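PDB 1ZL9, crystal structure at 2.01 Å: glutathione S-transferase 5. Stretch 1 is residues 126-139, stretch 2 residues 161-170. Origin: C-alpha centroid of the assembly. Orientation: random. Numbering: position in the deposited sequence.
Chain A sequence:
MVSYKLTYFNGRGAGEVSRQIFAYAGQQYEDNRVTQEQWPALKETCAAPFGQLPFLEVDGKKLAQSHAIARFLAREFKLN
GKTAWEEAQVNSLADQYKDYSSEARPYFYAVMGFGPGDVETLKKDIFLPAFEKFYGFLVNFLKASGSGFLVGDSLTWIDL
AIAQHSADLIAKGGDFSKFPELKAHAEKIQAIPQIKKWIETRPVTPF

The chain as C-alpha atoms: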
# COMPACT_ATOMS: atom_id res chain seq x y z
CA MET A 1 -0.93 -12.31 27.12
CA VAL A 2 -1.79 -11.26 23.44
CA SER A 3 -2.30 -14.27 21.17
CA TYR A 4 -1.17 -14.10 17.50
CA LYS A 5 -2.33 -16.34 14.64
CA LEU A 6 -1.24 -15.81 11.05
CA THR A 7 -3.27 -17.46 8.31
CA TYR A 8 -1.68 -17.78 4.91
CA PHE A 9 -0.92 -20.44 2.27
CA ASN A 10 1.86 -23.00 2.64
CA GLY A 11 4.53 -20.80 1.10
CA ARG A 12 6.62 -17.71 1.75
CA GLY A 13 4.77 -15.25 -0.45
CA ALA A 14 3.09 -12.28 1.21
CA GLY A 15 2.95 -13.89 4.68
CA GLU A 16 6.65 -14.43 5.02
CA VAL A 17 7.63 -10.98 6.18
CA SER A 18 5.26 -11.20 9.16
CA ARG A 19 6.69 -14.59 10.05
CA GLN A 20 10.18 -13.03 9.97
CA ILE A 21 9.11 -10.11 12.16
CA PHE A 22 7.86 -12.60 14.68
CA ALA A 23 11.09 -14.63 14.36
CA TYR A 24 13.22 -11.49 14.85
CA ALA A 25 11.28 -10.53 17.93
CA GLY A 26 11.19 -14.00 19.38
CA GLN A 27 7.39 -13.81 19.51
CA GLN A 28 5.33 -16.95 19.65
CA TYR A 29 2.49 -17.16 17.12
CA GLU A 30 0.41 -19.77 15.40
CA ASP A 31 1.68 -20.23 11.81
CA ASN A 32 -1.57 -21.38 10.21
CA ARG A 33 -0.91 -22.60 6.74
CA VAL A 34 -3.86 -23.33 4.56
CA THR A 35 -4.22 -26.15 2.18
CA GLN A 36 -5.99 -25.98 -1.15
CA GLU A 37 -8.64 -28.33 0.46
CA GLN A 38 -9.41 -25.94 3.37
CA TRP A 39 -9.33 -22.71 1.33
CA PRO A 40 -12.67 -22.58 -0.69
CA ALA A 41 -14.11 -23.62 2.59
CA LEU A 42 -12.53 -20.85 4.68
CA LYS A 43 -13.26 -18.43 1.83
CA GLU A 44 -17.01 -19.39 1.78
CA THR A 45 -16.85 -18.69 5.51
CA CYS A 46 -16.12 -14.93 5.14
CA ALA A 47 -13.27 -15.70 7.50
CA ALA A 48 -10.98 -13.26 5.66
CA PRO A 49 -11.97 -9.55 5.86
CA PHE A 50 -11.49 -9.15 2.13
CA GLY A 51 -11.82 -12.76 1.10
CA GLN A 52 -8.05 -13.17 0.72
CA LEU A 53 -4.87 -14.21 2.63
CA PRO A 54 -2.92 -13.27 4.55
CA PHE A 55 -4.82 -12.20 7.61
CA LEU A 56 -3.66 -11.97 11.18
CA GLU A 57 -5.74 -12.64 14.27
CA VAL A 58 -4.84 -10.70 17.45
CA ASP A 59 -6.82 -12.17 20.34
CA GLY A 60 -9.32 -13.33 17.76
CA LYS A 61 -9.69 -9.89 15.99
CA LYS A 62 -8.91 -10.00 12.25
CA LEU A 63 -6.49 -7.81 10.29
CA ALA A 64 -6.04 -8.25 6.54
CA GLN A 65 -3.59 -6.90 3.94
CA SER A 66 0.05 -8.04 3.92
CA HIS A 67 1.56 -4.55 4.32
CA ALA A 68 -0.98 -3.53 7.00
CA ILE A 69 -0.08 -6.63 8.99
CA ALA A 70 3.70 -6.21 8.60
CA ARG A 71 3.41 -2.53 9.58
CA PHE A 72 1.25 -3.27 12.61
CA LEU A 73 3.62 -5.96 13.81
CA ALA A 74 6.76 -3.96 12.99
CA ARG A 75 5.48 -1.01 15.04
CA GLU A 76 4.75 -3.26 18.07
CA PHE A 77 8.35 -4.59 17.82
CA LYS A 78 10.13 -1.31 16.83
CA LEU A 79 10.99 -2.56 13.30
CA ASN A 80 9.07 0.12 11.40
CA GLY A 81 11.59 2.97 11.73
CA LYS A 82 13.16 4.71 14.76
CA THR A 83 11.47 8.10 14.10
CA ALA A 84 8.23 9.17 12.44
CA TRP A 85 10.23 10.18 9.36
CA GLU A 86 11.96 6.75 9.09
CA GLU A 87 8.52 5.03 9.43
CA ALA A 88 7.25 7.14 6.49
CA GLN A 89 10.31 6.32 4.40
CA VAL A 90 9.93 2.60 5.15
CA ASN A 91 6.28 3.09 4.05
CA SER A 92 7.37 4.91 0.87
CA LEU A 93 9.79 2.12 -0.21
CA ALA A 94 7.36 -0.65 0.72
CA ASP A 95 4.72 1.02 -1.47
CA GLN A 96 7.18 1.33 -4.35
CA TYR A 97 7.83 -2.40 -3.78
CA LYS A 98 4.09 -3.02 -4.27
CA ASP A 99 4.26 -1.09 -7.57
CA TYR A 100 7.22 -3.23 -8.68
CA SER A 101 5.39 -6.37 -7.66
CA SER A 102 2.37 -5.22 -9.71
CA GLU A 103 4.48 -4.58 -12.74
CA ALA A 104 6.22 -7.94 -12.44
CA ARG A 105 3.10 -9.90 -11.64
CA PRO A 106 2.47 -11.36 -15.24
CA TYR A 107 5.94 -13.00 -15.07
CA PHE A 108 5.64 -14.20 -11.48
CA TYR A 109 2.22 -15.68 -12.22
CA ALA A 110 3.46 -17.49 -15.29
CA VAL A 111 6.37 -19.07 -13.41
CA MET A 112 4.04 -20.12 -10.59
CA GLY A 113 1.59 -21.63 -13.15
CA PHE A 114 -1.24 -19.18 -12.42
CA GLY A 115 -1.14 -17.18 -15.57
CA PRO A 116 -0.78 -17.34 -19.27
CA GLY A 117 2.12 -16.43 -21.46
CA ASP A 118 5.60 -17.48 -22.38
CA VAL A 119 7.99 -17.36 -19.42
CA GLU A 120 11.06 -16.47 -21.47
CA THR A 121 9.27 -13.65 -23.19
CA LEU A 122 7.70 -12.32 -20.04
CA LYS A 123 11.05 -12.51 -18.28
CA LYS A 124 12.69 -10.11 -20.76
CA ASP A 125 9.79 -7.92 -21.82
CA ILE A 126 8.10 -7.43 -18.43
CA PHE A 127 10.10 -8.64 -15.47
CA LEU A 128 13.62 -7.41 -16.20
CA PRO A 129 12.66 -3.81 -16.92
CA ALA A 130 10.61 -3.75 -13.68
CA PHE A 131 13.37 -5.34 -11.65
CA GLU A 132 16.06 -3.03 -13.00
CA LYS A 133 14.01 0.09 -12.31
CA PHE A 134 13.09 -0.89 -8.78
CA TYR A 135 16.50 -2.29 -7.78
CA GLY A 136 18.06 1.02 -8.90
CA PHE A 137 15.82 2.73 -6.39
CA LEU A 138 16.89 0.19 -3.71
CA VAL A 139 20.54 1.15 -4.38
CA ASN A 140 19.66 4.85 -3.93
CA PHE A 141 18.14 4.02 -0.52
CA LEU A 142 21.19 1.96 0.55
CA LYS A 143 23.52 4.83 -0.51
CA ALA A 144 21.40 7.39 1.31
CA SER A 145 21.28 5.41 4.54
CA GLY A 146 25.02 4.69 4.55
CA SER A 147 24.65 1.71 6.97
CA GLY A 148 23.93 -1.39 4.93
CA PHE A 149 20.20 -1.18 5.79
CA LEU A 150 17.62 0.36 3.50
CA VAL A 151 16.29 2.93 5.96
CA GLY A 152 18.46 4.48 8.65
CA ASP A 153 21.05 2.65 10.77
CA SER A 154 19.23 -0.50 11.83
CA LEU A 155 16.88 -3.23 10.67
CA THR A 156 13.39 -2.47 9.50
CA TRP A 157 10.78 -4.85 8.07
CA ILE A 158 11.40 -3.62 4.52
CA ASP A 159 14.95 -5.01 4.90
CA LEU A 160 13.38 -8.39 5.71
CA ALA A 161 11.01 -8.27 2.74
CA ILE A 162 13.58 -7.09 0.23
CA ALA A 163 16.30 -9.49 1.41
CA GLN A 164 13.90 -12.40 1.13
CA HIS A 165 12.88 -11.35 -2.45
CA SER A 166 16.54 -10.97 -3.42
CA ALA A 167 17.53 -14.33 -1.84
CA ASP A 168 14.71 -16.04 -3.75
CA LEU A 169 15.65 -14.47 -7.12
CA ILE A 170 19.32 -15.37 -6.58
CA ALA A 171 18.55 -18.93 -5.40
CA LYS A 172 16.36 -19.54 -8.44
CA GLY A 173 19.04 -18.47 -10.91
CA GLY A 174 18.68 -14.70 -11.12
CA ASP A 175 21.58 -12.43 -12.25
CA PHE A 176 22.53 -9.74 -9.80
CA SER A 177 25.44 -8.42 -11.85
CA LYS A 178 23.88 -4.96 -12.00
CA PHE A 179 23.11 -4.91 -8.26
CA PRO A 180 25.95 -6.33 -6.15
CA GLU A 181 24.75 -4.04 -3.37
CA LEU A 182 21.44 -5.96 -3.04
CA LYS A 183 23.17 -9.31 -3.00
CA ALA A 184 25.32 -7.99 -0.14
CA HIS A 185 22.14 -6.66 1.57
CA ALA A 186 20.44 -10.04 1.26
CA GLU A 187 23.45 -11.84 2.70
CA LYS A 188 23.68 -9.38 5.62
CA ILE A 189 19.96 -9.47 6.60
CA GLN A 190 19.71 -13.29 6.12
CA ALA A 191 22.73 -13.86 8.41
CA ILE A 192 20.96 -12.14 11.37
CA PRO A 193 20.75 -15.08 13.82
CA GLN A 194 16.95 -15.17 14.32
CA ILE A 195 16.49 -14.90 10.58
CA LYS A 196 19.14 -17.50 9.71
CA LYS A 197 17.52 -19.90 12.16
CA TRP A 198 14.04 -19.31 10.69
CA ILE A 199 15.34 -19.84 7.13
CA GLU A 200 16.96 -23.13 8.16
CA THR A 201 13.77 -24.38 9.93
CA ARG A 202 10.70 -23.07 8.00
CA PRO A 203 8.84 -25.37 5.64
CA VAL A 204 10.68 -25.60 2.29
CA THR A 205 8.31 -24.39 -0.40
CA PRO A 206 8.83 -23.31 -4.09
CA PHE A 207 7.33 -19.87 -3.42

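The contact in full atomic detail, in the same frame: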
# COMPACT_ATOMS: atom_id res chain seq x y z
N ILE A 126 8.83 -8.01 -19.57
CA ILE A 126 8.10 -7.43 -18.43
C ILE A 126 8.93 -7.41 -17.14
O ILE A 126 9.03 -6.39 -16.45
CB ILE A 126 6.77 -8.25 -18.18
CG1 ILE A 126 5.75 -8.11 -19.34
CG2 ILE A 126 6.10 -7.81 -16.90
CD1 ILE A 126 5.42 -6.73 -19.78
N PHE A 127 9.48 -8.55 -16.77
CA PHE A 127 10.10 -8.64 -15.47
C PHE A 127 11.39 -7.81 -15.42
O PHE A 127 11.54 -7.00 -14.56
CB PHE A 127 10.36 -10.10 -15.07
CG PHE A 127 11.23 -10.20 -13.86
CD1 PHE A 127 10.71 -9.84 -12.58
CD2 PHE A 127 12.55 -10.57 -13.95
CE1 PHE A 127 11.53 -9.94 -11.44
CE2 PHE A 127 13.38 -10.63 -12.77
CZ PHE A 127 12.87 -10.28 -11.56
N LEU A 128 12.30 -8.00 -16.36
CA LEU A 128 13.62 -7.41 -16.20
C LEU A 128 13.61 -5.90 -16.19
O LEU A 128 14.32 -5.28 -15.37
CB LEU A 128 14.65 -7.97 -17.22
CG LEU A 128 15.08 -9.39 -16.83
CD1 LEU A 128 15.88 -10.05 -17.97
CD2 LEU A 128 15.93 -9.40 -15.58
N PRO A 129 12.82 -5.26 -17.04
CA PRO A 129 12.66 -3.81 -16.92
C PRO A 129 12.11 -3.37 -15.54
O PRO A 129 12.57 -2.41 -14.93
CB PRO A 129 11.67 -3.48 -18.03
CG PRO A 129 11.90 -4.55 -19.11
CD PRO A 129 12.14 -5.78 -18.24
N ALA A 130 11.14 -4.10 -15.00
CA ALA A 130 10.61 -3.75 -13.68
C ALA A 130 11.66 -3.85 -12.54
O ALA A 130 11.76 -2.97 -11.64
CB ALA A 130 9.42 -4.62 -13.37
N PHE A 131 12.35 -4.96 -12.58
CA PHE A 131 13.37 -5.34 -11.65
C PHE A 131 14.49 -4.32 -11.69
O PHE A 131 14.93 -3.89 -10.67
CB PHE A 131 13.95 -6.72 -12.01
CG PHE A 131 15.16 -7.09 -11.24
CD1 PHE A 131 15.05 -7.50 -9.91
CD2 PHE A 131 16.41 -7.09 -11.86
CE1 PHE A 131 16.18 -7.85 -9.20
CE2 PHE A 131 17.55 -7.42 -11.18
CZ PHE A 131 17.42 -7.82 -9.80
N GLU A 132 14.93 -3.96 -12.88
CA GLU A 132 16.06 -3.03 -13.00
C GLU A 132 15.68 -1.61 -12.54
O GLU A 132 16.46 -0.91 -11.88
CB GLU A 132 16.58 -3.05 -14.45
CG GLU A 132 17.27 -4.39 -14.68
CD GLU A 132 17.97 -4.58 -16.02
OE1 GLU A 132 17.95 -3.66 -16.85
OE2 GLU A 132 18.55 -5.69 -16.21
N LYS A 133 14.46 -1.21 -12.80
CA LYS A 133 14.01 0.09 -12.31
C LYS A 133 13.96 0.11 -10.77
O LYS A 133 14.48 1.01 -10.13
CB LYS A 133 12.65 0.38 -12.90
CG LYS A 133 11.90 1.56 -12.34
CD LYS A 133 10.66 1.90 -13.21
CE LYS A 133 9.38 2.20 -12.42
NZ LYS A 133 8.10 1.50 -13.08
N PHE A 134 13.34 -0.91 -10.18
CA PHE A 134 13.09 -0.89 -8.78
C PHE A 134 14.37 -1.11 -8.00
O PHE A 134 14.57 -0.47 -7.01
CB PHE A 134 12.05 -2.00 -8.40
CG PHE A 134 11.82 -2.09 -6.92
CD1 PHE A 134 12.15 -3.24 -6.21
CD2 PHE A 134 11.37 -0.96 -6.21
CE1 PHE A 134 11.94 -3.31 -4.84
CE2 PHE A 134 11.14 -1.04 -4.81
CZ PHE A 134 11.50 -2.22 -4.15
N TYR A 135 15.23 -2.02 -8.46
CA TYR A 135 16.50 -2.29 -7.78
C TYR A 135 17.43 -1.06 -7.85
O TYR A 135 18.20 -0.81 -6.96
CB TYR A 135 17.11 -3.60 -8.27
CG TYR A 135 16.61 -4.75 -7.42
CD1 TYR A 135 15.24 -5.10 -7.41
CD2 TYR A 135 17.49 -5.46 -6.58
CE1 TYR A 135 14.74 -6.10 -6.54
CE2 TYR A 135 17.02 -6.43 -5.70
CZ TYR A 135 15.63 -6.78 -5.68
OH TYR A 135 15.18 -7.78 -4.82
N GLY A 136 17.29 -0.23 -8.85
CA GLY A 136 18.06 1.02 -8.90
C GLY A 136 17.59 1.94 -7.79
O GLY A 136 18.41 2.59 -7.14
N PHE A 137 16.29 1.94 -7.50
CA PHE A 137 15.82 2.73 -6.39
C PHE A 137 16.34 2.14 -5.04
O PHE A 137 16.67 2.90 -4.12
CB PHE A 137 14.32 2.79 -6.35
CG PHE A 137 13.69 3.45 -7.53
CD1 PHE A 137 12.52 2.95 -8.04
CD2 PHE A 137 14.21 4.61 -8.07
CE1 PHE A 137 11.89 3.62 -9.16
CE2 PHE A 137 13.56 5.26 -9.16
CZ PHE A 137 12.42 4.74 -9.69
N LEU A 138 16.40 0.81 -4.92
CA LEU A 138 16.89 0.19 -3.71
C LEU A 138 18.35 0.66 -3.45
O LEU A 138 18.73 1.00 -2.33
CB LEU A 138 16.83 -1.32 -3.78
CG LEU A 138 15.39 -1.87 -3.74
CD1 LEU A 138 15.53 -3.42 -3.96
CD2 LEU A 138 14.76 -1.63 -2.42
N VAL A 139 19.14 0.71 -4.51
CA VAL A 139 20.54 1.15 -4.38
C VAL A 139 20.63 2.59 -3.87
O VAL A 139 21.48 2.87 -3.00
CB VAL A 139 21.30 0.97 -5.69
CG1 VAL A 139 22.74 1.62 -5.62
CG2 VAL A 139 21.42 -0.45 -6.05
N ALA A 161 11.77 -7.97 3.96
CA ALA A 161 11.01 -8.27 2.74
C ALA A 161 11.92 -8.23 1.51
O ALA A 161 11.90 -9.16 0.66
CB ALA A 161 9.76 -7.35 2.56
N ILE A 162 12.77 -7.22 1.42
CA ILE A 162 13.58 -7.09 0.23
C ILE A 162 14.67 -8.17 0.21
O ILE A 162 14.97 -8.75 -0.81
CB ILE A 162 14.20 -5.65 0.17
CG1 ILE A 162 13.10 -4.57 -0.09
CG2 ILE A 162 15.27 -5.57 -0.84
CD1 ILE A 162 12.25 -4.78 -1.32
N ALA A 163 15.33 -8.41 1.34
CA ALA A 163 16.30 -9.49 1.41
C ALA A 163 15.73 -10.83 1.05
O ALA A 163 16.37 -11.61 0.36
CB ALA A 163 16.96 -9.60 2.78
N GLN A 164 14.50 -11.10 1.44
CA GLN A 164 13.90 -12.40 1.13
C GLN A 164 13.57 -12.50 -0.40
O GLN A 164 13.77 -13.54 -1.03
CB GLN A 164 12.61 -12.57 1.94
CG GLN A 164 11.99 -13.98 1.74
CD GLN A 164 12.94 -15.14 1.98
OE1 GLN A 164 13.32 -15.89 1.03
NE2 GLN A 164 13.37 -15.28 3.20
N HIS A 165 13.14 -11.40 -0.97
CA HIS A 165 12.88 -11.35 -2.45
C HIS A 165 14.20 -11.56 -3.23
O HIS A 165 14.30 -12.41 -4.10
CB HIS A 165 12.19 -10.03 -2.85
CG HIS A 165 11.83 -9.95 -4.31
ND1 HIS A 165 12.69 -10.34 -5.30
CD2 HIS A 165 10.70 -9.59 -4.95
CE1 HIS A 165 12.13 -10.16 -6.48
NE2 HIS A 165 10.93 -9.72 -6.30
N SER A 166 15.24 -10.82 -2.83
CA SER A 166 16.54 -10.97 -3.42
C SER A 166 17.11 -12.39 -3.30
O SER A 166 17.66 -12.88 -4.25
CB SER A 166 17.54 -9.97 -2.85
OG SER A 166 17.17 -8.64 -3.11
N ALA A 167 17.03 -12.99 -2.11
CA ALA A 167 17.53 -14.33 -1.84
C ALA A 167 16.79 -15.34 -2.72
O ALA A 167 17.43 -16.19 -3.38
CB ALA A 167 17.41 -14.69 -0.34
N ASP A 168 15.47 -15.17 -2.84
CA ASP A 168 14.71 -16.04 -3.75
C ASP A 168 15.13 -15.91 -5.22
O ASP A 168 15.35 -16.91 -5.91
CB ASP A 168 13.22 -15.76 -3.58
CG ASP A 168 12.68 -16.32 -2.27
OD1 ASP A 168 13.45 -16.95 -1.53
OD2 ASP A 168 11.51 -16.19 -1.87
N LEU A 169 15.30 -14.69 -5.72
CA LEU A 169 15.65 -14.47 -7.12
C LEU A 169 17.02 -15.04 -7.35
O LEU A 169 17.21 -15.75 -8.35
CB LEU A 169 15.70 -12.98 -7.43
CG LEU A 169 14.38 -12.28 -7.54
CD1 LEU A 169 14.64 -10.84 -7.87
CD2 LEU A 169 13.41 -12.96 -8.55
N ILE A 170 17.96 -14.80 -6.43
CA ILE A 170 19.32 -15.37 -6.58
C ILE A 170 19.32 -16.91 -6.55
O ILE A 170 19.98 -17.57 -7.39
CB ILE A 170 20.30 -14.78 -5.50
CG1 ILE A 170 20.51 -13.26 -5.76
CG2 ILE A 170 21.63 -15.58 -5.46
CD1 ILE A 170 21.06 -12.54 -4.62

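The two stretches form a widely spaced helix-helix contact, bridged by long side chains and mostly apolar, with a single hydrogen bond between side-chain hydroxyls at its centre.

Both stretches are helical throughout, and both helices extend beyond the residues considered here. The backbone bonds follow the i to i-4 pattern: Tyr-135 N lies 2.9 Å from Phe-131 O, and Ser-166 N lies 2.9 Å from Ile-162 O. The first helix is kinked at Pro-129, whose ring nitrogen carries no hydrogen and makes no bond to the preceding turn. Past it the pattern holds, with Lys-133 N 3.1 Å from Pro-129 O.

The N-to-C directions of the axes differ by 135°, so the helices run roughly against one another but cross obliquely. Their closest approach is 13.1 Å, too far for backbones to touch. The register shows the same opposed sense: Phe-131 CA is 10.4 Å from Leu-169 CA, Tyr-135 CA 9.7 Å from Ser-166 CA, and Leu-138 CA 8.9 Å from Ile-162 CA. Numbers rise along one helix as they fall along the other, and the spacing narrows toward the Leu-138 end. Large side chains span the gap, yet only 326 Å² is buried, both sides summed.

Tyr-135 is the centre of the contact. Its CA-to-CB bond points sideways, but with chi1 at -90° and chi2 at 64° the end of the side chain comes nearer the second helix. There it acts as a knob in a hole lined by Ile-162, His-165, Ser-166 and Leu-169, and 66 Å² of the residue is covered. Tyr-135 OH and Ser-166 OG are 2.8 Å apart, a hydrogen bond in which either hydroxyl could be the donor. The serine oxygen lies at the edge of the tyrosine ring, near its plane, as suits a partner of the phenolic oxygen. Ser-166, in the m rotamer, also places OG 3.2 Å from Ile-162 O, one turn back in its own helix. Tyr-135 OH further approaches His-165 ND1 at 3.6 Å, set obliquely to the imidazole.

Apolar pairs flank this polar centre along the second helix, at Leu-169 and at Ile-162. Phe-127 and Phe-131, both with chi1 t and with CA-to-CB bonds pointing toward the other helix, converge on Leu-169. Phe-131 CE1 is 3.6 Å from Leu-169 CD1, while Phe-127 CZ is 4.1 Å from Leu-169 CD2. Both approaches are oblique.

Toward the start of the second helix Ile-162 takes the corresponding role, with 64 Å² covered. Ile-162 CD1 meets Phe-134 CE1 at 3.8 Å, at the ring edge and near its plane, and Ile-162 CG2 meets Leu-138 CD1 at 3.8 Å. These are van der Waals distances, and the pairs gain by excluding water. By contrast, Pro-129 and Lys-133 are exposed, and neither has any area covered by the second helix.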